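Local coordinates for Glyco_hydro_cc domain-containing protein (Cryptococcus neoformans, PDB 6UBC) that binds oligosaccharides, probably fragments of beta-1,3-glucan, as a GH128 subgroup VII protein with a glycoside-hydrolase-type core, at residues A[343-356]-A[392-406]. Residues are numbered along the deposited sequence; the frame is centred on the assembly and turned at random.
Sequences INKNSMDGVKTDID and FINDIVALFESDDRV
M348 drops from the first turn of helix 348-356 as a knob among F392, D395, I396 and L399. Its chain is bent at chi2 (-49°) and chi3, which lays SD 3.7 Å from I396 CA and swings CE against the F392 ring, 3.6 Å from CD1. The same ring meets the backbone where strand 343-345 ends, with its CE1 3.1 Å from K345 O. One turn on, V351 forks: CG2 rests on I396 CD1 (3.7 Å), while CG1 touches L399 CD1 and F400 CE1. L399 returns the interlock, its CD1 methyl entering between M348, V351 and K352 and its CD2 meeting I355 CD1. F400 receives I343 CD1 and I355 CD1 at its edge, and I396 CG1 lies over one face, offset toward the rim.

Past the C-terminal end of helix 392-402 a salt-bridge network joins R405 to D403 and, across the contact, D356. R405 holds D403 side-on through NE and NH2, fixing how the guanidinium is turned; D403 OD1 also accepts from R405 N, closing an Asx turn. NH1 meets the anti lone pair of D356 OD1 almost in the guanidinium plane (2.7 Å, 173°), and a water bridges that oxygen to NH2. I355 CG2 sits 3.5 Å above the guanidinium centre. Helices 348-356 and 392-402 cross at -35°, their axes coming within 10.7 Å: neighbouring outer helices over parallel strands 339-345, 366-375 and 406-411, consistent with the (beta/alpha)8 barrel expected for GH128.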
loop_
_atom_site.group_PDB
_atom_site.type_symbol
_atom_site.label_atom_id
_atom_site.label_comp_id
_atom_site.label_asym_id
_atom_site.label_seq_id
_atom_site.Cartn_x
_atom_site.Cartn_y
_atom_site.Cartn_z
ATOM N N ILE A 343 1.718 -6.701 3.748
ATOM C CA ILE A 343 2.308 -8.032 3.982
ATOM C C ILE A 343 3.495 -7.874 4.920
ATOM O O ILE A 343 4.493 -7.239 4.528
ATOM C CB ILE A 343 2.669 -8.683 2.654
ATOM C CG1 ILE A 343 1.404 -8.896 1.820
ATOM C CG2 ILE A 343 3.356 -10.013 2.859
ATOM C CD1 ILE A 343 1.669 -9.590 0.485
ATOM N N ASN A 344 3.357 -8.441 6.107
ATOM C CA ASN A 344 4.432 -8.396 7.141
ATOM C C ASN A 344 4.680 -9.860 7.495
ATOM O O ASN A 344 3.946 -10.380 8.338
ATOM C CB ASN A 344 4.023 -7.516 8.318
ATOM C CG ASN A 344 3.895 -6.073 7.837
ATOM O OD1 ASN A 344 4.894 -5.480 7.476
ATOM N ND2 ASN A 344 2.708 -5.495 7.974
ATOM N N LYS A 345 5.636 -10.453 6.790
ATOM C CA LYS A 345 5.899 -11.896 6.856
ATOM C C LYS A 345 7.399 -12.108 6.768
ATOM O O LYS A 345 8.096 -11.171 6.431
ATOM C CB LYS A 345 5.151 -12.594 5.728
ATOM C CG LYS A 345 3.626 -12.570 5.821
ATOM C CD LYS A 345 3.023 -13.281 7.034
ATOM C CE LYS A 345 1.534 -13.328 6.853
ATOM N NZ LYS A 345 0.843 -14.001 7.968
ATOM N N ASN A 346 7.888 -13.319 7.103
ATOM C CA ASN A 346 9.324 -13.571 6.985
ATOM C C ASN A 346 9.608 -14.768 6.095
ATOM O O ASN A 346 10.760 -15.203 6.105
ATOM C CB ASN A 346 10.006 -13.751 8.332
ATOM C CG ASN A 346 9.662 -15.050 9.025
ATOM O OD1 ASN A 346 8.779 -15.784 8.588
ATOM N ND2 ASN A 346 10.332 -15.307 10.131
ATOM N N SER A 347 8.660 -15.187 5.289
ATOM C CA SER A 347 8.778 -16.349 4.384
ATOM C C SER A 347 7.783 -16.186 3.230
ATOM O O SER A 347 6.730 -15.496 3.384
ATOM C CB SER A 347 8.567 -17.645 5.144
ATOM O OG SER A 347 7.221 -17.907 5.386
ATOM N N MET A 348 8.148 -16.698 2.070
ATOM C CA MET A 348 7.262 -16.642 0.894
ATOM C C MET A 348 5.965 -17.418 1.167
ATOM O O MET A 348 4.954 -17.021 0.611
ATOM C CB MET A 348 8.006 -17.137 -0.343
ATOM C CG MET A 348 9.177 -16.213 -0.775
ATOM S SD MET A 348 8.735 -14.439 -0.868
ATOM C CE MET A 348 9.358 -13.841 0.716
ATOM N N ASP A 349 5.972 -18.462 2.001
ATOM C CA ASP A 349 4.722 -19.186 2.388
ATOM C C ASP A 349 3.700 -18.221 3.005
ATOM O O ASP A 349 2.531 -18.252 2.611
ATOM C CB ASP A 349 4.980 -20.325 3.369
ATOM C CG ASP A 349 5.539 -21.603 2.738
ATOM O OD1 ASP A 349 5.588 -21.701 1.487
ATOM O OD2 ASP A 349 5.960 -22.502 3.519
ATOM N N GLY A 350 4.163 -17.325 3.861
ATOM C CA GLY A 350 3.297 -16.317 4.524
ATOM C C GLY A 350 2.791 -15.287 3.533
ATOM O O GLY A 350 1.630 -14.880 3.628
ATOM N N VAL A 351 3.672 -14.834 2.631
ATOM C CA VAL A 351 3.310 -13.900 1.557
ATOM C C VAL A 351 2.160 -14.551 0.768
ATOM O O VAL A 351 1.178 -13.892 0.478
ATOM C CB VAL A 351 4.520 -13.567 0.668
ATOM C CG1 VAL A 351 4.101 -12.670 -0.473
ATOM C CG2 VAL A 351 5.679 -12.915 1.470
ATOM N N LYS A 352 2.329 -15.816 0.391
ATOM C CA LYS A 352 1.313 -16.508 -0.410
ATOM C C LYS A 352 0.035 -16.653 0.391
ATOM O O LYS A 352 -1.011 -16.480 -0.187
ATOM C CB LYS A 352 1.844 -17.850 -0.906
ATOM C CG LYS A 352 2.895 -17.738 -1.978
ATOM C CD LYS A 352 3.644 -19.049 -2.158
ATOM C CE LYS A 352 4.445 -19.091 -3.442
ATOM N NZ LYS A 352 5.464 -20.175 -3.345
ATOM N N THR A 353 0.102 -16.967 1.660
ATOM C CA THR A 353 -1.103 -17.026 2.494
ATOM C C THR A 353 -1.909 -15.725 2.353
ATOM O O THR A 353 -3.127 -15.755 2.180
ATOM C CB THR A 353 -0.696 -17.285 3.942
ATOM O OG1 THR A 353 -0.085 -18.565 3.986
ATOM C CG2 THR A 353 -1.862 -17.230 4.891
ATOM N N ASP A 354 -1.246 -14.578 2.446
ATOM C CA ASP A 354 -1.971 -13.278 2.371
ATOM C C ASP A 354 -2.618 -13.115 0.994
ATOM O O ASP A 354 -3.818 -12.743 0.923
ATOM C CB ASP A 354 -1.061 -12.087 2.670
ATOM C CG ASP A 354 -0.616 -11.903 4.119
ATOM O OD1 ASP A 354 -1.160 -12.582 5.041
ATOM O OD2 ASP A 354 0.283 -11.049 4.329
ATOM N N ILE A 355 -1.835 -13.337 -0.079
ATOM C CA ILE A 355 -2.345 -13.099 -1.453
ATOM C C ILE A 355 -3.494 -14.068 -1.722
ATOM O O ILE A 355 -4.579 -13.646 -2.188
ATOM C CB ILE A 355 -1.249 -13.191 -2.507
ATOM C CG1 ILE A 355 -0.140 -12.178 -2.278
ATOM C CG2 ILE A 355 -1.913 -13.061 -3.875
ATOM C CD1 ILE A 355 1.018 -12.470 -3.141
ATOM N N ASP A 356 -3.308 -15.327 -1.337
ATOM C CA ASP A 356 -4.387 -16.336 -1.494
ATOM C C ASP A 356 -5.652 -15.881 -0.778
ATOM O O ASP A 356 -6.767 -15.981 -1.355
ATOM C CB ASP A 356 -3.963 -17.707 -0.995
ATOM C CG ASP A 356 -2.921 -18.423 -1.823
ATOM O OD1 ASP A 356 -2.608 -17.996 -2.924
ATOM O OD2 ASP A 356 -2.429 -19.395 -1.331
ATOM N N PHE A 392 14.833 -12.048 1.648
ATOM C CA PHE A 392 13.395 -11.722 1.662
ATOM C C PHE A 392 13.071 -10.741 0.549
ATOM O O PHE A 392 12.084 -10.981 -0.137
ATOM C CB PHE A 392 12.973 -11.200 3.030
ATOM C CG PHE A 392 11.509 -10.917 3.113
ATOM C CD1 PHE A 392 10.634 -11.929 3.442
ATOM C CD2 PHE A 392 11.030 -9.614 2.963
ATOM C CE1 PHE A 392 9.290 -11.654 3.629
ATOM C CE2 PHE A 392 9.694 -9.337 3.126
ATOM C CZ PHE A 392 8.810 -10.375 3.403
ATOM N N ILE A 393 13.814 -9.640 0.450
ATOM C CA ILE A 393 13.500 -8.591 -0.555
ATOM C C ILE A 393 13.632 -9.246 -1.940
ATOM O O ILE A 393 12.755 -9.037 -2.790
ATOM C CB ILE A 393 14.440 -7.369 -0.392
ATOM C CG1 ILE A 393 14.125 -6.556 0.880
ATOM C CG2 ILE A 393 14.332 -6.513 -1.626
ATOM C CD1 ILE A 393 15.255 -5.641 1.334
ATOM N N ASN A 394 14.699 -9.996 -2.170
ATOM C CA ASN A 394 14.973 -10.588 -3.520
ATOM C C ASN A 394 13.857 -11.581 -3.863
ATOM O O ASN A 394 13.258 -11.461 -4.974
ATOM C CB ASN A 394 16.349 -11.236 -3.541
ATOM C CG ASN A 394 17.451 -10.192 -3.613
ATOM O OD1 ASN A 394 17.333 -9.197 -4.345
ATOM N ND2 ASN A 394 18.573 -10.484 -2.974
ATOM N N ASP A 395 13.473 -12.404 -2.873
ATOM C CA ASP A 395 12.436 -13.431 -3.013
ATOM C C ASP A 395 11.083 -12.783 -3.286
ATOM O O ASP A 395 10.322 -13.288 -4.138
ATOM C CB ASP A 395 12.333 -14.346 -1.801
ATOM C CG ASP A 395 13.451 -15.381 -1.632
ATOM O OD1 ASP A 395 14.228 -15.556 -2.559
ATOM O OD2 ASP A 395 13.520 -15.987 -0.559
ATOM N N ILE A 396 10.695 -11.770 -2.511
ATOM C CA ILE A 396 9.323 -11.237 -2.584
ATOM C C ILE A 396 9.180 -10.465 -3.904
ATOM O O ILE A 396 8.079 -10.464 -4.520
ATOM C CB ILE A 396 8.955 -10.410 -1.312
ATOM C CG1 ILE A 396 7.429 -10.423 -1.156
ATOM C CG2 ILE A 396 9.525 -8.996 -1.321
ATOM C CD1 ILE A 396 6.920 -9.717 0.100
ATOM N N VAL A 397 10.227 -9.778 -4.339
ATOM C CA VAL A 397 10.153 -9.015 -5.621
ATOM C C VAL A 397 9.956 -9.998 -6.786
ATOM O O VAL A 397 8.998 -9.785 -7.584
ATOM C CB VAL A 397 11.362 -8.098 -5.796
ATOM C CG1 VAL A 397 11.456 -7.621 -7.258
ATOM C CG2 VAL A 397 11.318 -6.915 -4.809
ATOM N N ALA A 398 10.686 -11.111 -6.798
ATOM C CA ALA A 398 10.493 -12.192 -7.792
ATOM C C ALA A 398 9.087 -12.794 -7.749
ATOM O O ALA A 398 8.466 -12.946 -8.847
ATOM C CB ALA A 398 11.541 -13.236 -7.619
ATOM N N LEU A 399 8.575 -13.094 -6.562
ATOM C CA LEU A 399 7.217 -13.596 -6.371
ATOM C C LEU A 399 6.231 -12.592 -6.948
ATOM O O LEU A 399 5.325 -13.003 -7.689
ATOM C CB LEU A 399 6.959 -13.797 -4.877
ATOM C CG LEU A 399 5.682 -14.540 -4.523
ATOM C CD1 LEU A 399 5.791 -15.105 -3.129
ATOM C CD2 LEU A 399 4.453 -13.637 -4.562
ATOM N N PHE A 400 6.278 -11.328 -6.530
ATOM C CA PHE A 400 5.270 -10.342 -6.953
ATOM C C PHE A 400 5.310 -10.196 -8.491
ATOM O O PHE A 400 4.240 -10.167 -9.102
ATOM C CB PHE A 400 5.498 -8.981 -6.301
ATOM C CG PHE A 400 5.200 -8.893 -4.833
ATOM C CD1 PHE A 400 4.272 -9.693 -4.198
ATOM C CD2 PHE A 400 5.895 -7.991 -4.055
ATOM C CE1 PHE A 400 3.965 -9.508 -2.856
ATOM C CE2 PHE A 400 5.626 -7.841 -2.711
ATOM C CZ PHE A 400 4.625 -8.553 -2.109
ATOM N N GLU A 401 6.500 -10.085 -9.065
ATOM C CA GLU A 401 6.595 -9.886 -10.536
ATOM C C GLU A 401 5.930 -11.086 -11.241
ATOM O O GLU A 401 5.247 -10.918 -12.268
ATOM C CB GLU A 401 8.056 -9.655 -10.924
ATOM C CG GLU A 401 8.572 -8.307 -10.509
ATOM C CD GLU A 401 7.923 -7.090 -11.158
ATOM O OE1 GLU A 401 7.177 -7.253 -12.185
ATOM O OE2 GLU A 401 8.158 -5.944 -10.654
ATOM N N SER A 402 6.077 -12.281 -10.703
ATOM C CA SER A 402 5.611 -13.495 -11.421
ATOM C C SER A 402 4.123 -13.742 -11.135
ATOM O O SER A 402 3.485 -14.526 -11.831
ATOM C CB SER A 402 6.493 -14.658 -11.093
ATOM O OG SER A 402 6.189 -15.069 -9.794
ATOM N N ASP A 403 3.553 -13.045 -10.151
ATOM C CA ASP A 403 2.187 -13.355 -9.688
ATOM C C ASP A 403 1.224 -12.430 -10.408
ATOM O O ASP A 403 1.114 -11.226 -10.064
ATOM C CB ASP A 403 2.058 -13.285 -8.169
ATOM C CG ASP A 403 0.768 -13.887 -7.638
ATOM O OD1 ASP A 403 -0.241 -13.943 -8.398
ATOM O OD2 ASP A 403 0.781 -14.265 -6.434
ATOM N N ASP A 404 0.435 -12.984 -11.311
ATOM C CA ASP A 404 -0.527 -12.174 -12.074
ATOM C C ASP A 404 -1.620 -11.590 -11.185
ATOM O O ASP A 404 -2.309 -10.665 -11.671
ATOM C CB ASP A 404 -1.209 -13.037 -13.147
ATOM C CG ASP A 404 -0.275 -13.251 -14.344
ATOM O OD1 ASP A 404 0.914 -12.755 -14.295
ATOM O OD2 ASP A 404 -0.748 -13.856 -15.349
ATOM N N ARG A 405 -1.840 -12.090 -9.971
ATOM C CA ARG A 405 -2.843 -11.458 -9.077
ATOM C C ARG A 405 -2.320 -10.113 -8.532
ATOM O O ARG A 405 -3.158 -9.304 -8.078
ATOM C CB ARG A 405 -3.191 -12.379 -7.912
ATOM C CG ARG A 405 -3.933 -13.660 -8.299
ATOM C CD ARG A 405 -3.903 -14.791 -7.277
ATOM N NE ARG A 405 -2.555 -15.161 -6.838
ATOM C CZ ARG A 405 -2.285 -15.953 -5.811
ATOM N NH1 ARG A 405 -3.269 -16.534 -5.144
ATOM N NH2 ARG A 405 -1.037 -16.195 -5.452
ATOM N N VAL A 406 -1.006 -9.919 -8.473
ATOM C CA VAL A 406 -0.422 -8.688 -7.841
ATOM C C VAL A 406 -0.139 -7.696 -8.961
ATOM O O VAL A 406 0.753 -7.962 -9.804
ATOM C CB VAL A 406 0.822 -9.047 -7.029
ATOM C CG1 VAL A 406 1.534 -7.773 -6.550
ATOM C CG2 VAL A 406 0.445 -9.956 -5.855
HETATM O O HOH W 1 -0.050 -18.678 -3.692
#